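Local coordinates for protein indole-3-pyruvate decarboxylase (Azospirillum brasilense, PDB 2NXW) that decarboxylates indole-3-pyruvate to indole-3-acetaldehyde, a step of auxin biosynthesis, using thiamine diphosphate and a metal ion as cofactors, at residues Asp402-Thr406 against Ser546-Phe552. Numbering follows the deposited sequence.
Sequences DCLFT and SDTLARF. With TPP (thiamine diphosphate), chain E.
The carboxylate of D402 takes hold of S546 with both oxygens: OD1 accepts from S546 OG at 2.6 Å and OD2 from S546 N at 2.9 Å, each through its syn lone pair. A two-oxygen acceptor matches the O-H and N-H of one residue, and the paired bonds fix the rotation of the carboxylate, which reaches S546 because CG stands anti to the backbone N (chi1 -159°). The backbone N of D402 gives a hydrogen bond to O2B of thiamine diphosphate at 2.8 Å. S546 is the N-cap of helix 547-558, the last of the modelled chain, and its OG also accepts from L549 N at 3.0 Å; a short hydroxyl suits this place, donating to the acid while capping the helix. The negative charge thus faces a helix N-terminus, whose dipole would probably stabilise it. With an alanine here in place of D402 the amide would remain, but S546 N and S546 OG would probably lose their shared acceptor, weakening the tie between the helices. One water links them further, donating to F405 O and accepting from T548 N.

Outward from this polar core, F405 lies against helix 547-558, its flat ring offering a face to L549 and an edge to F552. L549 CD1 sits over the centre of that F405 face in a CH-pi contact, 3.9 Å from the centroid, while L549 CD2 packs on D402 CG. The F405 edge meets the face of F552, planes at 61°.

Within the C-terminal cofactor-binding domain, D402 thus joins diphosphate and helix cap: main chain serves the phosphate, side chain the helix.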
loop_
_atom_site.group_PDB
_atom_site.type_symbol
_atom_site.label_atom_id
_atom_site.label_comp_id
_atom_site.label_asym_id
_atom_site.label_seq_id
_atom_site.Cartn_x
_atom_site.Cartn_y
_atom_site.Cartn_z
ATOM N N ASP A 402 -22.440 24.654 -11.949
ATOM C CA ASP A 402 -23.756 25.177 -11.606
ATOM C C ASP A 402 -24.813 24.682 -12.600
ATOM O O ASP A 402 -26.008 24.701 -12.308
ATOM C CB ASP A 402 -23.735 26.710 -11.531
ATOM C CG ASP A 402 -24.895 27.268 -10.710
ATOM O OD1 ASP A 402 -25.550 26.486 -9.986
ATOM O OD2 ASP A 402 -25.142 28.490 -10.790
ATOM N N CYS A 403 -24.382 24.211 -13.769
ATOM C CA CYS A 403 -25.343 23.666 -14.725
ATOM C C CYS A 403 -26.120 22.496 -14.089
ATOM O O CYS A 403 -27.321 22.355 -14.313
ATOM C CB CYS A 403 -24.629 23.199 -15.999
ATOM S SG CYS A 403 -23.308 21.976 -15.766
ATOM N N LEU A 404 -25.443 21.687 -13.275
ATOM C CA LEU A 404 -26.080 20.553 -12.602
ATOM C C LEU A 404 -27.028 21.047 -11.506
ATOM O O LEU A 404 -28.140 20.553 -11.362
ATOM C CB LEU A 404 -25.023 19.642 -11.976
ATOM C CG LEU A 404 -25.577 18.505 -11.109
ATOM C CD1 LEU A 404 -26.631 17.697 -11.867
ATOM C CD2 LEU A 404 -24.428 17.624 -10.675
ATOM N N PHE A 405 -26.575 22.017 -10.723
ATOM C CA PHE A 405 -27.406 22.561 -9.660
ATOM C C PHE A 405 -28.658 23.233 -10.234
ATOM O O PHE A 405 -29.724 23.197 -9.616
ATOM C CB PHE A 405 -26.573 23.534 -8.816
ATOM C CG PHE A 405 -25.569 22.850 -7.933
ATOM C CD1 PHE A 405 -25.821 22.669 -6.576
ATOM C CD2 PHE A 405 -24.386 22.347 -8.462
ATOM C CE1 PHE A 405 -24.910 21.995 -5.758
ATOM C CE2 PHE A 405 -23.465 21.664 -7.653
ATOM C CZ PHE A 405 -23.733 21.490 -6.291
ATOM N N THR A 406 -28.533 23.814 -11.424
ATOM C CA THR A 406 -29.656 24.451 -12.094
ATOM C C THR A 406 -30.601 23.382 -12.649
ATOM O O THR A 406 -31.825 23.526 -12.579
ATOM C CB THR A 406 -29.176 25.317 -13.252
ATOM O OG1 THR A 406 -28.223 26.275 -12.767
ATOM C CG2 THR A 406 -30.349 26.068 -13.863
ATOM N N SER A 546 -27.378 29.455 -9.148
ATOM C CA SER A 546 -28.696 28.835 -9.107
ATOM C C SER A 546 -29.122 28.820 -7.634
ATOM O O SER A 546 -28.277 28.921 -6.744
ATOM C CB SER A 546 -28.630 27.388 -9.605
ATOM O OG SER A 546 -27.866 26.574 -8.728
ATOM N N ASP A 547 -30.415 28.682 -7.367
ATOM C CA ASP A 547 -30.859 28.648 -5.971
ATOM C C ASP A 547 -30.284 27.431 -5.232
ATOM O O ASP A 547 -29.933 27.506 -4.044
ATOM C CB ASP A 547 -32.386 28.610 -5.887
ATOM C CG ASP A 547 -33.042 29.904 -6.352
ATOM O OD1 ASP A 547 -32.344 30.917 -6.570
ATOM O OD2 ASP A 547 -34.281 29.904 -6.485
ATOM N N THR A 548 -30.183 26.300 -5.922
ATOM C CA THR A 548 -29.662 25.105 -5.277
ATOM C C THR A 548 -28.176 25.250 -4.938
ATOM O O THR A 548 -27.741 24.821 -3.865
ATOM C CB THR A 548 -29.914 23.864 -6.167
ATOM O OG1 THR A 548 -31.317 23.783 -6.452
ATOM C CG2 THR A 548 -29.467 22.590 -5.469
ATOM N N LEU A 549 -27.391 25.860 -5.825
ATOM C CA LEU A 549 -25.980 26.033 -5.510
ATOM C C LEU A 549 -25.857 27.048 -4.377
ATOM O O LEU A 549 -25.021 26.885 -3.497
ATOM C CB LEU A 549 -25.181 26.497 -6.739
ATOM C CG LEU A 549 -23.685 26.751 -6.473
ATOM C CD1 LEU A 549 -23.026 25.506 -5.872
ATOM C CD2 LEU A 549 -23.001 27.142 -7.773
ATOM N N ALA A 550 -26.708 28.069 -4.371
ATOM C CA ALA A 550 -26.646 29.055 -3.293
ATOM C C ALA A 550 -26.935 28.377 -1.948
ATOM O O ALA A 550 -26.278 28.674 -0.946
ATOM C CB ALA A 550 -27.627 30.177 -3.545
ATOM N N ARG A 551 -27.895 27.457 -1.917
ATOM C CA ARG A 551 -28.202 26.765 -0.664
ATOM C C ARG A 551 -27.044 25.858 -0.253
ATOM O O ARG A 551 -26.747 25.707 0.936
ATOM C CB ARG A 551 -29.479 25.930 -0.794
ATOM C CG ARG A 551 -30.752 26.749 -0.901
ATOM C CD ARG A 551 -31.979 25.899 -0.581
ATOM N NE ARG A 551 -32.140 24.773 -1.499
ATOM C CZ ARG A 551 -32.651 24.856 -2.727
ATOM N NH1 ARG A 551 -33.069 26.018 -3.215
ATOM N NH2 ARG A 551 -32.741 23.763 -3.471
ATOM N N PHE A 552 -26.397 25.253 -1.242
ATOM C CA PHE A 552 -25.258 24.365 -1.021
ATOM C C PHE A 552 -24.135 25.148 -0.345
ATOM O O PHE A 552 -23.590 24.723 0.674
ATOM C CB PHE A 552 -24.783 23.818 -2.370
ATOM C CG PHE A 552 -23.678 22.799 -2.280
ATOM C CD1 PHE A 552 -23.947 21.484 -1.909
ATOM C CD2 PHE A 552 -22.378 23.141 -2.630
ATOM C CE1 PHE A 552 -22.934 20.519 -1.895
ATOM C CE2 PHE A 552 -21.357 22.185 -2.619
ATOM C CZ PHE A 552 -21.637 20.873 -2.253
HETATM N "N1'" TPP E . -11.237 18.659 -13.285
HETATM C "C2'" TPP E . -12.157 17.712 -13.527
HETATM C CM2 TPP E . -11.930 16.721 -14.659
HETATM N "N3'" TPP E . -13.263 17.624 -12.782
HETATM C "C4'" TPP E . -13.512 18.483 -11.753
HETATM N "N4'" TPP E . -14.622 18.303 -10.985
HETATM C "C5'" TPP E . -12.592 19.551 -11.497
HETATM C "C6'" TPP E . -11.427 19.590 -12.290
HETATM C "C7'" TPP E . -12.811 20.602 -10.384
HETATM N N3 TPP E . -14.007 21.531 -10.630
HETATM C C2 TPP E . -15.155 21.268 -9.999
HETATM S S1 TPP E . -16.228 22.559 -10.504
HETATM C C5 TPP E . -15.085 23.417 -11.532
HETATM C C4 TPP E . -13.924 22.656 -11.424
HETATM C CM4 TPP E . -12.627 23.063 -12.178
HETATM C C6 TPP E . -15.377 24.647 -12.295
HETATM C C7 TPP E . -16.393 24.332 -13.409
HETATM O O7 TPP E . -16.432 25.491 -14.203
HETATM P PA TPP E . -17.651 25.487 -15.213
HETATM O O1A TPP E . -17.672 24.267 -16.129
HETATM O O2A TPP E . -17.482 26.778 -16.013
HETATM O O3A TPP E . -19.050 25.546 -14.453
HETATM P PB TPP E . -19.328 26.661 -13.262
HETATM O O1B TPP E . -18.809 28.034 -13.695
HETATM O O2B TPP E . -20.874 26.636 -13.090
HETATM O O3B TPP E . -18.683 26.212 -11.959
HETATM O O HOH W 1 -31.250 25.421 -8.668
#